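Local coordinates for protein glycine oxidase (PDB 7CYX) that probably oxidises glycine with O2 to glyoxylate, ammonium and hydrogen peroxide, using a bound FAD, as a step toward thiamine diphosphate, at residues L76-I88 against E157-S169. Numbering follows the deposited sequence.
Sequences LAAVLREKTGVDI and ELTKAFAHSAAIS
The ammonium group of K83 gives three hydrogen bonds to the end of the facing helix: NZ lies 2.9 Å from S165 OG, 2.9 Å from S169 OG, and 3.2 Å from S165 O. This joins helices 73-84 and 155-168 of the DAO-family flavoenzyme; the axes of segments 76-84 and 157-168 cross at 56°. A long lysine suits the place: its chain, extended throughout, lays CE near CG2 of I168 and carries the charge to a C-terminal turn, where it probably offsets the helix dipole. NZ and the backbone N of S169 reach S165 O from opposite faces of its carbonyl plane, while S165 OG is also bonded to H21 ND1 of helix 14-25.

Packing between the helices is knobs-into-holes. L80 fits among L158, A161, F162 and S165, with CD1 4.0 Å from L158 CD1, and T84 among A161, H164, S165 and I168. In T84, chi1 of 71° leaves the methyl CG2 over the S165 backbone and turns OG1 back to its own chain, where it donates to L80 O and accepts from V86 N in an ST turn. G85, with positive phi, ends the helix and reverses the chain, so V86 and I88 return along helix 155-168. A161 is small enough to admit both: its CB lies 4.0 Å from V86 CG1 and 3.8 Å from I88 CG2. L158, beside I88, also borders the FAD-binding residues V14 and I338. One turn before L80, the side chain of L76 crosses that of F162 at about a right angle, its CD2 3.7 Å from ring atom CZ.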
loop_
_atom_site.group_PDB
_atom_site.type_symbol
_atom_site.label_atom_id
_atom_site.label_comp_id
_atom_site.label_asym_id
_atom_site.label_seq_id
_atom_site.Cartn_x
_atom_site.Cartn_y
_atom_site.Cartn_z
ATOM N N LEU A 76 4.712 10.886 12.288
ATOM C CA LEU A 76 3.577 11.159 11.385
ATOM C C LEU A 76 3.096 9.855 10.743
ATOM O O LEU A 76 1.889 9.577 10.727
ATOM C CB LEU A 76 4.000 12.153 10.302
ATOM C CG LEU A 76 2.939 12.459 9.246
ATOM C CD1 LEU A 76 1.647 12.961 9.891
ATOM C CD2 LEU A 76 3.470 13.472 8.237
ATOM N N ALA A 77 4.064 9.072 10.242
ATOM C CA ALA A 77 3.843 7.801 9.579
ATOM C C ALA A 77 3.025 6.849 10.467
ATOM O O ALA A 77 2.001 6.327 10.029
ATOM C CB ALA A 77 5.172 7.189 9.208
ATOM N N ALA A 78 3.509 6.624 11.697
ATOM C CA ALA A 78 2.887 5.720 12.687
ATOM C C ALA A 78 1.443 6.137 12.946
ATOM O O ALA A 78 0.559 5.284 12.953
ATOM C CB ALA A 78 3.668 5.711 13.982
ATOM N N VAL A 79 1.244 7.448 13.157
ATOM C CA VAL A 79 -0.070 8.050 13.426
ATOM C C VAL A 79 -1.015 7.739 12.264
ATOM O O VAL A 79 -2.131 7.308 12.488
ATOM C CB VAL A 79 0.035 9.568 13.650
ATOM C CG1 VAL A 79 -1.322 10.254 13.530
ATOM C CG2 VAL A 79 0.700 9.892 14.982
ATOM N N LEU A 80 -0.553 7.999 11.033
ATOM C CA LEU A 80 -1.387 7.900 9.841
ATOM C C LEU A 80 -1.801 6.435 9.631
ATOM O O LEU A 80 -2.982 6.137 9.443
ATOM C CB LEU A 80 -0.614 8.449 8.634
ATOM C CG LEU A 80 -0.438 9.969 8.563
ATOM C CD1 LEU A 80 0.528 10.331 7.447
ATOM C CD2 LEU A 80 -1.758 10.696 8.363
ATOM N N ARG A 81 -0.820 5.527 9.668
ATOM C CA ARG A 81 -1.094 4.091 9.573
ATOM C C ARG A 81 -2.200 3.713 10.573
ATOM O O ARG A 81 -3.216 3.148 10.158
ATOM C CB ARG A 81 0.187 3.270 9.762
ATOM C CG ARG A 81 -0.042 1.784 10.003
ATOM C CD ARG A 81 -0.921 1.071 8.974
ATOM N NE ARG A 81 -2.082 0.391 9.563
ATOM C CZ ARG A 81 -2.611 -0.758 9.140
ATOM N NH1 ARG A 81 -1.943 -1.530 8.299
ATOM N NH2 ARG A 81 -3.801 -1.138 9.578
ATOM N N GLU A 82 -2.028 4.100 11.846
ATOM C CA GLU A 82 -2.931 3.717 12.933
ATOM C C GLU A 82 -4.335 4.277 12.701
ATOM O O GLU A 82 -5.310 3.614 12.995
ATOM C CB GLU A 82 -2.382 4.140 14.301
ATOM C CG GLU A 82 -1.668 3.000 15.017
ATOM C CD GLU A 82 -0.737 3.403 16.149
ATOM O OE1 GLU A 82 -1.224 4.007 17.128
ATOM O OE2 GLU A 82 0.481 3.108 16.048
ATOM N N LYS A 83 -4.425 5.477 12.138
ATOM C CA LYS A 83 -5.687 6.143 11.984
ATOM C C LYS A 83 -6.404 5.702 10.701
ATOM O O LYS A 83 -7.622 5.627 10.685
ATOM C CB LYS A 83 -5.456 7.652 11.984
ATOM C CG LYS A 83 -6.708 8.505 12.080
ATOM C CD LYS A 83 -6.417 9.969 11.868
ATOM C CE LYS A 83 -7.635 10.859 11.957
ATOM N NZ LYS A 83 -7.237 12.276 11.825
ATOM N N THR A 84 -5.669 5.470 9.608
ATOM C CA THR A 84 -6.324 5.392 8.289
ATOM C C THR A 84 -6.154 4.026 7.645
ATOM O O THR A 84 -6.843 3.736 6.650
ATOM C CB THR A 84 -5.753 6.399 7.283
ATOM O OG1 THR A 84 -4.435 5.996 6.900
ATOM C CG2 THR A 84 -5.720 7.801 7.838
ATOM N N GLY A 85 -5.191 3.255 8.150
ATOM C CA GLY A 85 -4.842 1.947 7.625
ATOM C C GLY A 85 -3.766 2.014 6.558
ATOM O O GLY A 85 -3.124 1.000 6.267
ATOM N N VAL A 86 -3.564 3.213 5.983
ATOM C CA VAL A 86 -2.599 3.422 4.914
ATOM C C VAL A 86 -1.215 3.570 5.536
ATOM O O VAL A 86 -1.041 4.429 6.369
ATOM C CB VAL A 86 -2.933 4.658 4.066
ATOM C CG1 VAL A 86 -1.807 4.974 3.098
ATOM C CG2 VAL A 86 -4.244 4.488 3.316
ATOM N N ASP A 87 -0.285 2.699 5.126
ATOM C CA ASP A 87 1.150 2.830 5.361
ATOM C C ASP A 87 1.775 3.636 4.215
ATOM O O ASP A 87 1.545 3.308 3.049
ATOM C CB ASP A 87 1.825 1.460 5.409
ATOM C CG ASP A 87 3.300 1.512 5.766
ATOM O OD1 ASP A 87 3.598 1.570 6.971
ATOM O OD2 ASP A 87 4.136 1.479 4.834
ATOM N N ILE A 88 2.521 4.682 4.568
ATOM C CA ILE A 88 3.102 5.658 3.601
ATOM C C ILE A 88 4.462 5.199 3.083
ATOM O O ILE A 88 5.074 5.949 2.358
ATOM C CB ILE A 88 3.188 7.053 4.247
ATOM C CG1 ILE A 88 4.217 7.092 5.374
ATOM C CG2 ILE A 88 1.830 7.509 4.722
ATOM C CD1 ILE A 88 4.554 8.471 5.836
ATOM N N GLU A 157 0.905 7.556 -1.420
ATOM C CA GLU A 157 0.345 6.907 -0.232
ATOM C C GLU A 157 0.281 7.928 0.911
ATOM O O GLU A 157 -0.719 8.011 1.639
ATOM C CB GLU A 157 1.143 5.658 0.135
ATOM C CG GLU A 157 0.906 4.473 -0.788
ATOM C CD GLU A 157 -0.532 4.227 -1.223
ATOM O OE1 GLU A 157 -1.243 3.482 -0.525
ATOM O OE2 GLU A 157 -0.926 4.769 -2.282
ATOM N N LEU A 158 1.330 8.744 1.037
ATOM C CA LEU A 158 1.342 9.789 2.027
ATOM C C LEU A 158 0.193 10.758 1.735
ATOM O O LEU A 158 -0.522 11.184 2.643
ATOM C CB LEU A 158 2.683 10.510 1.972
ATOM C CG LEU A 158 2.725 11.812 2.757
ATOM C CD1 LEU A 158 2.602 11.514 4.253
ATOM C CD2 LEU A 158 3.994 12.584 2.439
ATOM N N THR A 159 0.046 11.109 0.452
ATOM C CA THR A 159 -0.983 12.005 0.018
ATOM C C THR A 159 -2.346 11.442 0.427
ATOM O O THR A 159 -3.101 12.088 1.111
ATOM C CB THR A 159 -0.957 12.202 -1.503
ATOM O OG1 THR A 159 0.284 12.810 -1.851
ATOM C CG2 THR A 159 -2.111 13.043 -1.994
ATOM N N LYS A 160 -2.639 10.221 -0.032
ATOM C CA LYS A 160 -3.888 9.584 0.254
ATOM C C LYS A 160 -4.062 9.501 1.778
ATOM O O LYS A 160 -5.141 9.774 2.269
ATOM C CB LYS A 160 -3.959 8.235 -0.462
ATOM C CG LYS A 160 -4.168 8.326 -1.971
ATOM C CD LYS A 160 -3.999 6.992 -2.689
ATOM C CE LYS A 160 -3.053 7.018 -3.873
ATOM N NZ LYS A 160 -3.768 7.207 -5.160
ATOM N N ALA A 161 -2.994 9.191 2.526
ATOM C CA ALA A 161 -3.112 9.062 3.978
ATOM C C ALA A 161 -3.632 10.370 4.603
ATOM O O ALA A 161 -4.641 10.356 5.336
ATOM C CB ALA A 161 -1.800 8.644 4.579
ATOM N N PHE A 162 -2.950 11.487 4.311
ATOM C CA PHE A 162 -3.348 12.807 4.774
ATOM C C PHE A 162 -4.841 13.028 4.510
ATOM O O PHE A 162 -5.574 13.445 5.406
ATOM C CB PHE A 162 -2.566 13.915 4.062
ATOM C CG PHE A 162 -1.235 14.280 4.659
ATOM C CD1 PHE A 162 -1.097 14.532 6.012
ATOM C CD2 PHE A 162 -0.117 14.422 3.856
ATOM C CE1 PHE A 162 0.129 14.891 6.557
ATOM C CE2 PHE A 162 1.110 14.778 4.399
ATOM C CZ PHE A 162 1.238 15.000 5.751
ATOM N N ALA A 163 -5.284 12.748 3.280
ATOM C CA ALA A 163 -6.645 13.121 2.842
ATOM C C ALA A 163 -7.719 12.302 3.582
ATOM O O ALA A 163 -8.718 12.848 4.042
ATOM C CB ALA A 163 -6.767 12.988 1.349
ATOM N N HIS A 164 -7.508 11.000 3.734
ATOM C CA HIS A 164 -8.479 10.137 4.449
ATOM C C HIS A 164 -8.459 10.406 5.965
ATOM O O HIS A 164 -9.490 10.248 6.636
ATOM C CB HIS A 164 -8.177 8.663 4.204
ATOM C CG HIS A 164 -8.327 8.224 2.791
ATOM N ND1 HIS A 164 -9.518 8.335 2.109
ATOM C CD2 HIS A 164 -7.451 7.614 1.962
ATOM C CE1 HIS A 164 -9.356 7.845 0.898
ATOM N NE2 HIS A 164 -8.100 7.365 0.793
ATOM N N SER A 165 -7.276 10.746 6.499
ATOM C CA SER A 165 -7.129 11.198 7.871
ATOM C C SER A 165 -8.062 12.386 8.111
ATOM O O SER A 165 -8.810 12.408 9.085
ATOM C CB SER A 165 -5.697 11.569 8.165
ATOM O OG SER A 165 -5.564 12.184 9.442
ATOM N N ALA A 166 -7.987 13.363 7.198
ATOM C CA ALA A 166 -8.790 14.562 7.221
ATOM C C ALA A 166 -10.270 14.193 7.210
ATOM O O ALA A 166 -11.044 14.766 7.970
ATOM C CB ALA A 166 -8.466 15.449 6.046
ATOM N N ALA A 167 -10.638 13.257 6.328
ATOM C CA ALA A 167 -12.043 12.867 6.126
ATOM C C ALA A 167 -12.588 12.202 7.400
ATOM O O ALA A 167 -13.683 12.526 7.860
ATOM C CB ALA A 167 -12.172 11.961 4.916
ATOM N N ILE A 168 -11.796 11.287 7.957
ATOM C CA ILE A 168 -12.091 10.618 9.211
ATOM C C ILE A 168 -12.355 11.664 10.310
ATOM O O ILE A 168 -13.269 11.483 11.144
ATOM C CB ILE A 168 -10.955 9.633 9.571
ATOM C CG1 ILE A 168 -11.016 8.396 8.664
ATOM C CG2 ILE A 168 -10.996 9.255 11.046
ATOM C CD1 ILE A 168 -9.766 7.547 8.637
ATOM N N SER A 169 -11.587 12.749 10.258
ATOM C CA SER A 169 -11.717 13.842 11.242
ATOM C C SER A 169 -12.817 14.803 10.808
ATOM O O SER A 169 -12.867 15.886 11.343
ATOM C CB SER A 169 -10.417 14.533 11.449
ATOM O OG SER A 169 -9.601 13.788 12.324
#